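Local coordinates for importin subunit beta-1 (Saccharomyces cerevisiae, PDB 5OWU), which serves as the beta subunit of the nuclear import receptor, associating with importin alpha, which recognises classical nuclear localization signals in cargo proteins, at residues 648-652 with 653-657; 696-699 with 700-704; 722-725 with 726-729; 753-756 with 757-761. All coordinates share one frame; numbering follows the deposited sequence.

Contact 1: 648-652 with 653-657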
# COMPACT_ATOMS: atom_id res chain seq x y z
N LEU A 648 -24.22 7.10 -11.54
CA LEU A 648 -24.43 5.98 -10.63
C LEU A 648 -24.34 4.65 -11.37
O LEU A 648 -23.82 3.67 -10.83
CB LEU A 648 -25.78 6.11 -9.93
CG LEU A 648 -25.90 7.17 -8.84
CD1 LEU A 648 -27.37 7.43 -8.53
CD2 LEU A 648 -25.16 6.75 -7.57
N ASN A 649 -24.84 4.60 -12.61
CA ASN A 649 -24.82 3.34 -13.35
C ASN A 649 -23.47 3.05 -14.00
O ASN A 649 -23.24 1.91 -14.41
CB ASN A 649 -25.92 3.35 -14.41
CG ASN A 649 -27.29 3.14 -13.82
OD1 ASN A 649 -27.45 2.40 -12.84
ND2 ASN A 649 -28.30 3.80 -14.39
N GLN A 650 -22.59 4.04 -14.11
CA GLN A 650 -21.23 3.81 -14.61
C GLN A 650 -20.40 3.15 -13.50
O GLN A 650 -19.48 3.73 -12.93
CB GLN A 650 -20.58 5.10 -15.07
CG GLN A 650 -21.09 5.63 -16.40
CD GLN A 650 -20.44 6.95 -16.78
OE1 GLN A 650 -21.11 7.85 -17.30
NE2 GLN A 650 -19.14 7.08 -16.53
N VAL A 651 -20.76 1.90 -13.21
CA VAL A 651 -20.16 1.19 -12.08
C VAL A 651 -18.68 0.91 -12.29
O VAL A 651 -17.95 0.69 -11.31
CB VAL A 651 -20.91 -0.12 -11.80
CG1 VAL A 651 -22.30 0.16 -11.29
CG2 VAL A 651 -20.95 -1.00 -13.05
N ASP A 652 -18.20 0.87 -13.54
CA ASP A 652 -16.77 0.68 -13.78
C ASP A 652 -15.98 1.94 -13.46
O ASP A 652 -14.83 1.85 -13.01
CB ASP A 652 -16.54 0.26 -15.23
CG ASP A 652 -16.98 1.33 -16.22
OD1 ASP A 652 -17.89 2.11 -15.88
OD2 ASP A 652 -16.41 1.38 -17.32
N SER A 653 -16.56 3.11 -13.70
CA SER A 653 -15.88 4.38 -13.53
C SER A 653 -15.91 4.81 -12.06
O SER A 653 -16.84 4.47 -11.32
CB SER A 653 -16.54 5.44 -14.40
OG SER A 653 -15.89 6.69 -14.29
N PRO A 654 -14.90 5.57 -11.61
CA PRO A 654 -14.95 6.09 -10.23
C PRO A 654 -16.04 7.13 -10.01
O PRO A 654 -16.31 7.47 -8.85
CB PRO A 654 -13.55 6.70 -10.04
CG PRO A 654 -13.10 7.04 -11.41
CD PRO A 654 -13.67 5.98 -12.31
N VAL A 655 -16.67 7.62 -11.07
CA VAL A 655 -17.73 8.62 -10.93
C VAL A 655 -18.90 8.05 -10.14
O VAL A 655 -19.64 8.80 -9.48
CB VAL A 655 -18.16 9.13 -12.31
CG1 VAL A 655 -18.99 8.07 -13.05
CG2 VAL A 655 -18.93 10.43 -12.20
N SER A 656 -19.11 6.74 -10.19
CA SER A 656 -20.24 6.14 -9.47
C SER A 656 -20.03 6.22 -7.96
O SER A 656 -20.99 6.44 -7.21
CB SER A 656 -20.44 4.69 -9.91
OG SER A 656 -19.31 3.90 -9.59
N ILE A 657 -18.79 6.05 -7.51
CA ILE A 657 -18.47 6.20 -6.09
C ILE A 657 -18.84 7.60 -5.63
O ILE A 657 -19.48 7.79 -4.58
CB ILE A 657 -16.98 5.92 -5.83
CG1 ILE A 657 -16.56 4.57 -6.41
CG2 ILE A 657 -16.68 6.01 -4.33
CD1 ILE A 657 -17.14 3.40 -5.72
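Ser653 N is shared between two acceptors, Gln650 O at 3.1 Å and Asp652 OD1 at 2.7 Å. Both bonds are weak and strongly bent, the N-H meeting them at 131° and 116°. The carboxylate can fold back because Asp652 CG sits between its own backbone N and carbonyl carbon (chi1 63°). Gln650, first to leave helical geometry after helix 637-649, centres an inverse gamma turn; its extended side chain crosses Val655 obliquely, with NE2 3.6 Å from Val655 CG1. Beyond the turn Ser653 makes a long, weak capping bond, Val655 N to Ser653 OG, straight but 3.4 Å. Ser656 closes the loop from the other end: its OG donates to Ser653 O at 3.1 Å, along the C=O axis. The carbon Ser656 CB packs 3.3 Å from Gln650 O. An alanine here would remove the hydroxyl and would probably leave Ser653 O with the weak backbone bond from Ser656 N as its remaining link to this turn. Arg695 adds an outer bond to Asp652 O. One sound hydroxyl-to-carbonyl bond, with several weak N-H bonds round Ser653, thus ties the connection between the two helices of HEAT 15.

Contact 2: 696-699 with 700-704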
# COMPACT_ATOMS: atom_id res chain seq x y z
N ARG A 696 -14.59 -2.92 -7.53
CA ARG A 696 -14.65 -3.37 -6.14
C ARG A 696 -14.99 -2.21 -5.20
O ARG A 696 -15.83 -2.37 -4.30
CB ARG A 696 -13.32 -4.03 -5.75
CG ARG A 696 -12.11 -3.10 -5.77
CD ARG A 696 -10.86 -3.79 -5.22
NE ARG A 696 -10.48 -4.98 -5.98
CZ ARG A 696 -10.63 -6.24 -5.57
NH1 ARG A 696 -11.16 -6.53 -4.39
NH2 ARG A 696 -10.24 -7.23 -6.36
N GLU A 697 -14.40 -1.04 -5.44
CA GLU A 697 -14.60 0.10 -4.54
C GLU A 697 -16.07 0.50 -4.42
O GLU A 697 -16.42 1.21 -3.47
CB GLU A 697 -13.79 1.31 -5.01
CG GLU A 697 -12.27 1.14 -4.94
CD GLU A 697 -11.69 0.36 -6.11
OE1 GLU A 697 -12.38 0.22 -7.15
OE2 GLU A 697 -10.54 -0.11 -6.01
N LEU A 698 -16.92 0.06 -5.34
CA LEU A 698 -18.34 0.42 -5.26
C LEU A 698 -19.01 -0.29 -4.10
O LEU A 698 -19.84 0.32 -3.40
CB LEU A 698 -19.04 0.09 -6.58
CG LEU A 698 -20.47 0.62 -6.70
CD1 LEU A 698 -20.47 2.13 -6.89
CD2 LEU A 698 -21.22 -0.06 -7.83
N LYS A 699 -18.66 -1.55 -3.86
CA LYS A 699 -19.35 -2.31 -2.82
C LYS A 699 -19.30 -1.62 -1.46
O LYS A 699 -20.37 -1.40 -0.87
CB LYS A 699 -18.77 -3.73 -2.76
CG LYS A 699 -19.21 -4.55 -1.56
CD LYS A 699 -19.16 -6.05 -1.87
CE LYS A 699 -18.87 -6.87 -0.63
NZ LYS A 699 -19.26 -8.31 -0.78
N PRO A 700 -18.14 -1.25 -0.91
CA PRO A 700 -18.16 -0.56 0.39
C PRO A 700 -18.95 0.73 0.38
O PRO A 700 -19.75 0.98 1.30
CB PRO A 700 -16.66 -0.33 0.69
CG PRO A 700 -15.96 -0.55 -0.62
CD PRO A 700 -16.77 -1.52 -1.38
N ALA A 701 -18.78 1.56 -0.65
CA ALA A 701 -19.50 2.83 -0.73
C ALA A 701 -21.01 2.61 -0.57
O ALA A 701 -21.65 3.22 0.30
CB ALA A 701 -19.20 3.52 -2.05
N VAL A 702 -21.57 1.71 -1.37
CA VAL A 702 -23.01 1.45 -1.28
C VAL A 702 -23.37 0.98 0.12
O VAL A 702 -24.33 1.47 0.73
CB VAL A 702 -23.44 0.45 -2.36
CG1 VAL A 702 -24.91 0.09 -2.21
CG2 VAL A 702 -23.19 1.07 -3.73
N LEU A 703 -22.59 0.06 0.69
CA LEU A 703 -22.90 -0.39 2.04
C LEU A 703 -22.98 0.81 2.98
O LEU A 703 -23.97 1.00 3.69
CB LEU A 703 -21.87 -1.41 2.52
CG LEU A 703 -21.87 -2.77 1.81
CD1 LEU A 703 -20.74 -3.64 2.34
CD2 LEU A 703 -23.19 -3.50 1.97
N SER A 704 -21.97 1.69 2.91
CA SER A 704 -21.95 2.82 3.82
C SER A 704 -23.18 3.69 3.62
O SER A 704 -23.77 4.18 4.60
CB SER A 704 -20.68 3.65 3.63
OG SER A 704 -19.55 2.87 3.96
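Leu698 CG is anti to the backbone N (chi1 -170°), and Val702 turns its CG2 branch to the side of its own N, opposite its carbonyl carbon; the two torsions bring Leu698 CG to 4.1 Å from Val702 CG2. This is an i to i+4 pair near the start of helix 698-713 in HEAT 16, and the side chains approach at a slant. Beneath them Val702 N donates to Leu698 O at 3.0 Å in a nearly straight bond (176°). Pro700 suits an early position in the helix: it has no N-H to offer, and its ring lies instead against the preceding turn, with CD 3.2 Å from Arg696 O and CG 3.4 Å from Glu697 O. The extended side chain of Lys699 leaves the proline ring at about a right angle. A glycine in place of Pro700 would probably open a gap beside these two carbonyls and let the backbone at Lys699 turn more freely. Arg696 O also bonds to the hydroxyl of Tyr746, whose ring makes a cation-pi contact with the Arg696 side chain, while the carboxylate of Glu697 has a salt bridge to Arg695. Val702 packs on Leu685 and Ile689 of helix 675-689. Lys699 O receives Leu703 N at 3.1 Å, and the same oxygen lies 3.4 Å from Leu703 CG.

Contact 3: 722-725 with 726-729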
# COMPACT_ATOMS: atom_id res chain seq x y z
N ASN A 722 -34.49 -6.28 5.76
CA ASN A 722 -34.07 -7.66 5.55
C ASN A 722 -33.06 -7.74 4.41
O ASN A 722 -31.94 -8.23 4.59
CB ASN A 722 -35.27 -8.57 5.27
CG ASN A 722 -34.92 -10.04 5.40
OD1 ASN A 722 -34.97 -10.79 4.43
ND2 ASN A 722 -34.52 -10.44 6.60
N ASP A 723 -33.41 -7.18 3.24
CA ASP A 723 -32.50 -7.29 2.11
C ASP A 723 -31.14 -6.71 2.46
O ASP A 723 -30.10 -7.35 2.26
CB ASP A 723 -33.08 -6.60 0.88
CG ASP A 723 -34.25 -7.35 0.28
OD1 ASP A 723 -34.35 -8.58 0.52
OD2 ASP A 723 -35.05 -6.71 -0.42
N ILE A 724 -31.14 -5.51 3.05
CA ILE A 724 -29.87 -4.85 3.36
C ILE A 724 -29.08 -5.69 4.35
O ILE A 724 -27.87 -5.89 4.19
CB ILE A 724 -30.12 -3.42 3.88
CG1 ILE A 724 -30.76 -2.54 2.80
CG2 ILE A 724 -28.84 -2.79 4.42
CD1 ILE A 724 -30.31 -2.77 1.37
N MET A 725 -29.76 -6.24 5.36
CA MET A 725 -29.03 -7.04 6.33
C MET A 725 -28.40 -8.24 5.64
O MET A 725 -27.24 -8.58 5.91
CB MET A 725 -29.95 -7.48 7.47
CG MET A 725 -30.23 -6.38 8.48
SD MET A 725 -28.74 -5.85 9.37
CE MET A 725 -29.43 -4.95 10.75
N ALA A 726 -29.12 -8.85 4.69
CA ALA A 726 -28.53 -9.96 3.96
C ALA A 726 -27.20 -9.52 3.36
O ALA A 726 -26.16 -10.13 3.61
CB ALA A 726 -29.49 -10.45 2.88
N LEU A 727 -27.22 -8.39 2.64
CA LEU A 727 -26.00 -7.88 2.03
C LEU A 727 -24.92 -7.73 3.08
O LEU A 727 -23.79 -8.23 2.92
CB LEU A 727 -26.28 -6.56 1.33
CG LEU A 727 -27.14 -6.64 0.07
CD1 LEU A 727 -27.45 -5.24 -0.45
CD2 LEU A 727 -26.46 -7.47 -1.02
N CYS A 728 -25.25 -7.08 4.20
CA CYS A 728 -24.23 -6.84 5.21
C CYS A 728 -23.64 -8.16 5.68
O CYS A 728 -22.41 -8.32 5.71
CB CYS A 728 -24.81 -6.03 6.37
SG CYS A 728 -25.14 -4.30 5.94
N VAL A 729 -24.50 -9.14 5.97
CA VAL A 729 -23.99 -10.44 6.40
C VAL A 729 -23.05 -10.99 5.35
O VAL A 729 -21.90 -11.34 5.64
CB VAL A 729 -25.16 -11.40 6.70
CG1 VAL A 729 -24.67 -12.86 6.78
CG2 VAL A 729 -25.81 -11.03 8.00
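Ile724 with Leu727 and Cys728 makes an intrahelical contact within helix 718-732 of HEAT 17, one turn of side chains meeting the next. Four i+4 to i backbone bonds mark a regular alpha helix here: Ala726 N to Asn722 O, Leu727 N to Asp723 O, Cys728 N to Ile724 O and Val729 N to Met725 O, the last at 2.8 Å with an angle of 173°. Ile724 spreads its branches over two partners. With CG1 beside the backbone N (chi1 -64°), its CD1 reaches Leu727 CD1 at 4.2 Å, the two side chains running neither parallel nor square to each other. Its other branch, CG2, lies opposite the backbone N and sits 4.3 Å from Cys728 SG. That sulfur also lies 3.6 Å from Ile724 O, the oxygen that accepts Cys728 N. On another side of the helix, Val729 CG2 comes within 3.5 Å of Met725 O, and Ala726 CB stands 3.2 Å from Asp723 O. The apolar side continues into its neighbours: Phe706 of helix 698-713 packs on both Ile724 and Leu727, while Met725 and Cys728 pack on Tyr758 of helix 741-764. Separately, Asn722 ND2 is bonded to the hydroxyl of Tyr775. The division of labour is plain, with backbone bonds fixing the spacing while carbon and sulfur surfaces, which ask for no directed bond, fill the side that faces the neighbouring helices.

Contact 4: 753-756 with 757-761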
# COMPACT_ATOMS: atom_id res chain seq x y z
N ALA A 753 -17.25 -0.37 5.95
CA ALA A 753 -18.54 0.02 5.38
C ALA A 753 -19.69 -0.70 6.07
O ALA A 753 -20.76 -0.11 6.28
CB ALA A 753 -18.58 -0.25 3.88
N VAL A 754 -19.50 -1.97 6.42
CA VAL A 754 -20.54 -2.68 7.16
C VAL A 754 -20.78 -1.98 8.50
O VAL A 754 -21.93 -1.79 8.93
CB VAL A 754 -20.18 -4.16 7.33
CG1 VAL A 754 -21.13 -4.87 8.30
CG2 VAL A 754 -20.20 -4.86 5.97
N LEU A 755 -19.70 -1.56 9.16
CA LEU A 755 -19.85 -0.81 10.41
C LEU A 755 -20.67 0.46 10.20
O LEU A 755 -21.57 0.76 11.00
CB LEU A 755 -18.48 -0.48 11.00
CG LEU A 755 -18.47 0.32 12.31
CD1 LEU A 755 -19.32 -0.34 13.39
CD2 LEU A 755 -17.02 0.48 12.79
N ASP A 756 -20.39 1.21 9.13
CA ASP A 756 -21.21 2.37 8.80
C ASP A 756 -22.69 1.97 8.68
O ASP A 756 -23.58 2.63 9.24
CB ASP A 756 -20.76 3.00 7.47
CG ASP A 756 -19.45 3.76 7.58
OD1 ASP A 756 -19.06 4.13 8.70
OD2 ASP A 756 -18.83 4.00 6.53
N ALA A 757 -22.95 0.91 7.93
CA ALA A 757 -24.33 0.48 7.70
C ALA A 757 -25.04 0.21 9.02
O ALA A 757 -26.16 0.68 9.24
CB ALA A 757 -24.35 -0.76 6.80
N TYR A 758 -24.39 -0.56 9.91
CA TYR A 758 -25.04 -0.93 11.16
C TYR A 758 -25.24 0.28 12.06
O TYR A 758 -26.25 0.37 12.78
CB TYR A 758 -24.21 -2.00 11.89
CG TYR A 758 -24.23 -3.38 11.25
CD1 TYR A 758 -25.27 -3.77 10.41
CD2 TYR A 758 -23.21 -4.29 11.50
CE1 TYR A 758 -25.28 -5.02 9.83
CE2 TYR A 758 -23.22 -5.54 10.92
CZ TYR A 758 -24.26 -5.90 10.09
OH TYR A 758 -24.27 -7.15 9.51
N VAL A 759 -24.28 1.22 12.07
CA VAL A 759 -24.46 2.43 12.87
C VAL A 759 -25.69 3.19 12.39
O VAL A 759 -26.54 3.60 13.19
CB VAL A 759 -23.19 3.30 12.79
CG1 VAL A 759 -23.44 4.71 13.35
CG2 VAL A 759 -22.07 2.65 13.54
N GLY A 760 -25.79 3.40 11.08
CA GLY A 760 -26.92 4.14 10.55
C GLY A 760 -28.24 3.43 10.81
O GLY A 760 -29.25 4.07 11.10
N ILE A 761 -28.25 2.10 10.70
CA ILE A 761 -29.48 1.33 10.88
C ILE A 761 -29.93 1.39 12.34
O ILE A 761 -31.10 1.62 12.64
CB ILE A 761 -29.28 -0.11 10.40
CG1 ILE A 761 -29.30 -0.15 8.88
CG2 ILE A 761 -30.34 -1.05 10.97
CD1 ILE A 761 -28.82 -1.47 8.28
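Tyr758 packs along Val754 one turn earlier in helix 741-764, and its side chain can be followed outward. CB begins 3.7 Å from Val754 O; CG comes to 3.6 Å from the same oxygen, which lies over one face of the ring and also accepts Tyr758 N at 2.9 Å. Further out the partner becomes a methyl: CD2 is 3.9 Å from Val754 CG1, CE2 only 3.4 Å and CZ 3.7 Å, so the methyl sits over the ring face, nearest CE2, on the same side as Val754 O. Chi1 of -71° sets CG beside the backbone N and leans the ring back along the helix, where the two side chains point the same way. At the tip, OH still lies near Val754 CG1 and is bonded to Gln732 OE1. A second pair, Leu755 and Val759, meets with CD1 and CG2 4.1 Å apart, and Val759 CG2 also comes to 3.2 Å from Leu755 O. Leu755 continues into Ala801 and Leu805 of helix 796-812, so this helix of HEAT 17 packs on the following repeat. The tyrosine face thus meets a carbonyl at its base and a methyl further out, while the buried hydroxyl has its partner in Gln732.

How the contacts relate
Contact 1 is the connection between two helices, and contacts 2 to 4 lie along helices; they follow in series through the consecutive repeats HEAT 15 to 17, where neighbouring helices pack on one another. Contacts 1 and 2 have centres about 11 Å apart and touch where Ile657 CD1 lies 3.2 Å from Leu698 CA. Contacts 2 and 4, with centres about 12 Å apart, are joined by a probable hydrogen bond between Ser704 OG and Asp756 OD2 at 2.9 Å. Contacts 3 and 4, on successive helices, touch at Met725 SD and Tyr758 CE1, 3.6 Å apart. Contacts 2 and 3 do not touch, nearest atoms lying about 4 Å apart; contact 1 stays about 10 Å from contact 4 by nearest atoms.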